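Cytochrome B5-HOST origin (Ostreococcus tauri virus 2, PDB 4B8N) probably carries electrons as a small haem-binding cytochrome b5, encoded by a virus of a green alga and apparently acquired from its host. Local coordinates at residues 32-36 with 37-41; 18-21 with 22-25. One frame throughout, in Å; residues are numbered along the deposited sequence.

Interaction 2 comes first along the chain, ending helix 18-22 toward the edge of the protein; interaction 1 follows as the hairpin of strands 29-34 and 37-40, close to the chain's centre. Their hydrophobic sides meet: I21 CD1 lies 3.6 Å from V38 CG2, and I33 CD1 reaches L18 CD2 at 3.7 Å, seating the helix on the sheet face that carries I33 and V38. The face with I34 and Y39 lies on the haem side. Interaction 1 is mainly buried aliphatic and aromatic packing over paired backbones, whereas interaction 2 is partly buried and combines helix-end backbone bonds with a histidine-carboxylate bond, with an exposed lysine alongside.

Interaction 1: residues 32-36 with 37-41; sequences VIIKD and IVYDL
V32 and Y39 exchange two backbone hydrogen bonds, I34 and I37 two more, and I33 faces V38 as the non-hydrogen-bonded pair between them, so strands 32-34 and 37-40 run antiparallel with their axes 4.7 Å apart at closest approach. A type I' turn from I34 to I37 joins them through K35 and D36. Its closing bond, I37 N to I34 O, is 3.2 Å long. I34 O also accepts from water 1 at 2.7 Å.

V32, I34, I37 and Y39 put their side chains on one face. With CG beside its own backbone N (chi1 -60°), Y39 lays its ring back along the hairpin toward the turn: ring atom CE1 stands 3.9 Å from I34 CB, and the carbonyl oxygens of V32 and I34 lie at the ring's edge. Its OH then meets the same water at 2.8 Å, with K35 NZ adding a weak bond from the turn. L41 follows the strand and crosses V32 at about a right angle, bringing CD1 within 3.9 Å of V32 CB. On the other face the contact is thinner, I33 CG1 and V38 CG2 being 4.5 Å apart, and helix 18-22 packs against it.

Both I34 and L41 touch the haem, so the hairpin and the residue after it supply apolar side chains to the haem surroundings. Because one water joins the tyrosine hydroxyl to the turn carbonyl, each finds a hydrogen-bond partner in it beside this apolar surface, and the ring is tethered at its far end.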
loop_
_atom_site.group_PDB
_atom_site.type_symbol
_atom_site.label_atom_id
_atom_site.label_comp_id
_atom_site.label_asym_id
_atom_site.label_seq_id
_atom_site.Cartn_x
_atom_site.Cartn_y
_atom_site.Cartn_z
ATOM N N VAL A 32 -2.376 -0.806 -0.934
ATOM C CA VAL A 32 -2.092 -1.352 0.395
ATOM C C VAL A 32 -2.402 -0.276 1.441
ATOM O O VAL A 32 -2.085 0.897 1.221
ATOM C CB VAL A 32 -0.614 -1.820 0.519
ATOM C CG1 VAL A 32 -0.302 -2.305 1.922
ATOM C CG2 VAL A 32 -0.304 -2.925 -0.484
ATOM N N ILE A 33 -3.030 -0.678 2.552
ATOM C CA ILE A 33 -3.331 0.236 3.665
ATOM C C ILE A 33 -2.224 0.120 4.706
ATOM O O ILE A 33 -1.902 -0.980 5.154
ATOM C CB ILE A 33 -4.683 -0.071 4.376
ATOM C CG1 ILE A 33 -5.869 -0.092 3.392
ATOM C CG2 ILE A 33 -4.937 0.951 5.501
ATOM C CD1 ILE A 33 -7.110 -0.809 3.934
ATOM N N ILE A 34 -1.647 1.259 5.086
ATOM C CA ILE A 34 -0.695 1.328 6.203
ATOM C C ILE A 34 -1.093 2.524 7.072
ATOM O O ILE A 34 -1.105 3.669 6.598
ATOM C CB ILE A 34 0.773 1.466 5.712
ATOM C CG1 ILE A 34 1.153 0.289 4.804
ATOM C CG2 ILE A 34 1.747 1.590 6.895
ATOM C CD1 ILE A 34 2.496 0.427 4.124
ATOM N N LYS A 35 -1.430 2.236 8.329
ATOM C CA LYS A 35 -1.961 3.210 9.299
ATOM C C LYS A 35 -3.080 4.047 8.730
ATOM O O LYS A 35 -3.014 5.279 8.790
ATOM C CB LYS A 35 -0.859 4.134 9.848
ATOM C CG LYS A 35 0.342 3.394 10.424
ATOM C CD LYS A 35 1.284 4.318 11.171
ATOM C CE LYS A 35 2.018 5.256 10.220
ATOM N NZ LYS A 35 2.778 4.540 9.152
ATOM N N ASP A 36 -4.075 3.380 8.139
ATOM C CA ASP A 36 -5.296 4.024 7.645
ATOM C C ASP A 36 -5.104 4.980 6.462
ATOM O O ASP A 36 -6.012 5.768 6.127
ATOM C CB ASP A 36 -6.053 4.703 8.803
ATOM C CG ASP A 36 -6.619 3.691 9.811
ATOM O OD1 ASP A 36 -6.862 2.514 9.450
ATOM O OD2 ASP A 36 -6.811 4.073 10.976
ATOM N N ILE A 37 -3.932 4.887 5.827
ATOM C CA ILE A 37 -3.629 5.623 4.586
ATOM C C ILE A 37 -3.456 4.637 3.435
ATOM O O ILE A 37 -2.736 3.645 3.576
ATOM C CB ILE A 37 -2.358 6.499 4.723
ATOM C CG1 ILE A 37 -2.571 7.601 5.775
ATOM C CG2 ILE A 37 -1.974 7.136 3.387
ATOM C CD1 ILE A 37 -3.649 8.617 5.414
ATOM N N VAL A 38 -4.117 4.902 2.303
ATOM C CA VAL A 38 -4.048 4.001 1.151
ATOM C C VAL A 38 -2.893 4.424 0.241
ATOM O O VAL A 38 -2.799 5.584 -0.136
ATOM C CB VAL A 38 -5.374 3.997 0.352
ATOM C CG1 VAL A 38 -5.356 2.937 -0.737
ATOM C CG2 VAL A 38 -6.559 3.779 1.274
ATOM N N TYR A 39 -2.014 3.477 -0.085
ATOM C CA TYR A 39 -0.920 3.686 -1.027
ATOM C C TYR A 39 -1.157 2.851 -2.286
ATOM O O TYR A 39 -1.552 1.696 -2.194
ATOM C CB TYR A 39 0.410 3.280 -0.367
ATOM C CG TYR A 39 0.732 4.080 0.881
ATOM C CD1 TYR A 39 0.256 3.694 2.141
ATOM C CD2 TYR A 39 1.473 5.249 0.795
ATOM C CE1 TYR A 39 0.536 4.444 3.279
ATOM C CE2 TYR A 39 1.770 5.996 1.921
ATOM C CZ TYR A 39 1.299 5.604 3.155
ATOM O OH TYR A 39 1.603 6.374 4.259
ATOM N N ASP A 40 -0.927 3.439 -3.457
ATOM C CA ASP A 40 -0.933 2.673 -4.692
ATOM C C ASP A 40 0.492 2.250 -4.970
ATOM O O ASP A 40 1.315 3.058 -5.406
ATOM C CB ASP A 40 -1.517 3.462 -5.865
ATOM C CG ASP A 40 -1.542 2.655 -7.173
ATOM O OD1 ASP A 40 -0.969 1.546 -7.249
ATOM O OD2 ASP A 40 -2.151 3.140 -8.141
ATOM N N LEU A 41 0.783 0.981 -4.693
ATOM C CA LEU A 41 2.150 0.489 -4.795
ATOM C C LEU A 41 2.450 -0.233 -6.105
ATOM O O LEU A 41 3.523 -0.809 -6.262
ATOM C CB LEU A 41 2.531 -0.351 -3.554
ATOM C CG LEU A 41 2.447 0.396 -2.212
ATOM C CD1 LEU A 41 2.709 -0.521 -1.026
ATOM C CD2 LEU A 41 3.387 1.583 -2.185
HETATM O O HOH W 1 0.737 5.674 6.783
#

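Interaction 2: residues 18-21 with 22-25; sequences LTEI and AKHN
E20 and H24 meet one turn apart where helix 18-22 runs out, and the tight part of this contact is shared between their side chains and the backbone. In the conformer given, one of two deposited for E20, H24 NE2 donates to E20 OE2 at 2.7 Å, with an N-H...O angle of 165°. The carboxylate lies close to the plane of the imidazole at its edge, yet its own plane is turned 64° from the ring, so that the proton reaches OE2 from above the carboxylate. A bend at chi2 (68°) brings the end of E20 back toward H24 although its CB points away. The ring is held at its second nitrogen too: ND1 bonds D29, while W31 stacks on the ring. Two carboxylates on one imidazole could favour its protonated form.

The backbone tightens at the same place. A22 N keeps the helical bond to L18 O at 2.9 Å, but K23 N turns to E20 O and H24 N to I21 O, each three residues back.

Toward solvent the contact slackens. K23 stretches out beyond CG and crosses E20 at about a right angle; its NZ stays 4.1 Å from E20 OE1, too far for a salt bridge, and its CE is 4.5 Å from T19 CG2. I21 turns the other way, packing on W31 and V89.

Taken together, this is a short helix whose last bonds shift from i+4 to i+3 as the chain leaves toward strand 25-26, placed near the N-terminus of a cytochrome b5 fold and pinned to the sheet on the side remote from the haem.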
loop_
_atom_site.group_PDB
_atom_site.type_symbol
_atom_site.label_atom_id
_atom_site.label_comp_id
_atom_site.label_asym_id
_atom_site.label_seq_id
_atom_site.Cartn_x
_atom_site.Cartn_y
_atom_site.Cartn_z
ATOM N N LEU A 18 -13.102 0.322 2.285
ATOM C CA LEU A 18 -12.470 -0.994 2.342
ATOM C C LEU A 18 -12.926 -1.879 1.194
ATOM O O LEU A 18 -12.125 -2.615 0.613
ATOM C CB LEU A 18 -12.744 -1.666 3.687
ATOM C CG LEU A 18 -12.226 -0.949 4.938
ATOM C CD1 LEU A 18 -12.774 -1.629 6.184
ATOM C CD2 LEU A 18 -10.709 -0.944 4.967
ATOM N N THR A 19 -14.210 -1.776 0.856
ATOM C CA THR A 19 -14.784 -2.484 -0.287
ATOM C C THR A 19 -14.056 -2.129 -1.576
ATOM O O THR A 19 -13.646 -3.016 -2.331
ATOM C CB THR A 19 -16.306 -2.215 -0.411
ATOM O OG1 THR A 19 -16.982 -2.875 0.663
ATOM C CG2 THR A 19 -16.876 -2.745 -1.734
ATOM N N GLU A 20 -13.892 -0.837 -1.837
ATOM C CA GLU A 20 -13.202 -0.418 -3.045
ATOM C C GLU A 20 -11.724 -0.811 -2.993
ATOM O O GLU A 20 -11.158 -1.253 -4.000
ATOM C CB GLU A 20 -13.380 1.080 -3.308
ATOM C CG GLU A 20 -12.483 1.660 -4.401
ATOM C CD GLU A 20 -12.804 1.165 -5.807
ATOM O OE1 GLU A 20 -13.936 0.676 -6.041
ATOM O OE2 GLU A 20 -11.917 1.276 -6.690
ATOM N N ILE A 21 -11.112 -0.688 -1.818
ATOM C CA ILE A 21 -9.679 -1.010 -1.675
ATOM C C ILE A 21 -9.410 -2.483 -2.012
ATOM O O ILE A 21 -8.471 -2.814 -2.742
ATOM C CB ILE A 21 -9.143 -0.652 -0.264
ATOM C CG1 ILE A 21 -9.191 0.863 -0.043
ATOM C CG2 ILE A 21 -7.706 -1.161 -0.070
ATOM C CD1 ILE A 21 -9.116 1.286 1.415
ATOM N N ALA A 22 -10.259 -3.356 -1.493
ATOM C CA ALA A 22 -10.165 -4.797 -1.740
ATOM C C ALA A 22 -10.103 -5.180 -3.227
ATOM O O ALA A 22 -9.568 -6.239 -3.566
ATOM C CB ALA A 22 -11.321 -5.516 -1.059
ATOM N N LYS A 23 -10.638 -4.324 -4.101
ATOM C CA LYS A 23 -10.637 -4.588 -5.537
ATOM C C LYS A 23 -9.262 -4.399 -6.184
ATOM O O LYS A 23 -9.032 -4.891 -7.294
ATOM C CB LYS A 23 -11.693 -3.737 -6.259
ATOM C CG LYS A 23 -13.129 -4.125 -5.914
ATOM C CD LYS A 23 -14.143 -3.189 -6.552
ATOM C CE LYS A 23 -15.519 -3.431 -5.958
ATOM N NZ LYS A 23 -16.519 -2.500 -6.539
ATOM N N HIS A 24 -8.363 -3.690 -5.495
ATOM C CA HIS A 24 -7.013 -3.416 -6.009
ATOM C C HIS A 24 -6.043 -4.376 -5.395
ATOM O O HIS A 24 -5.201 -4.013 -4.562
ATOM C CB HIS A 24 -6.624 -1.957 -5.770
ATOM C CG HIS A 24 -7.614 -0.984 -6.336
ATOM N ND1 HIS A 24 -7.483 -0.455 -7.574
ATOM C CD2 HIS A 24 -8.824 -0.510 -5.831
ATOM C CE1 HIS A 24 -8.531 0.350 -7.830
ATOM N NE2 HIS A 24 -9.357 0.311 -6.765
ATOM N N ASN A 25 -6.160 -5.627 -5.837
ATOM C CA ASN A 25 -5.560 -6.770 -5.150
ATOM C C ASN A 25 -4.687 -7.641 -6.057
ATOM O O ASN A 25 -4.515 -8.842 -5.813
ATOM C CB ASN A 25 -6.669 -7.616 -4.484
ATOM C CG ASN A 25 -7.531 -8.387 -5.495
ATOM O OD1 ASN A 25 -7.639 -8.028 -6.675
ATOM N ND2 ASN A 25 -8.147 -9.463 -5.023
#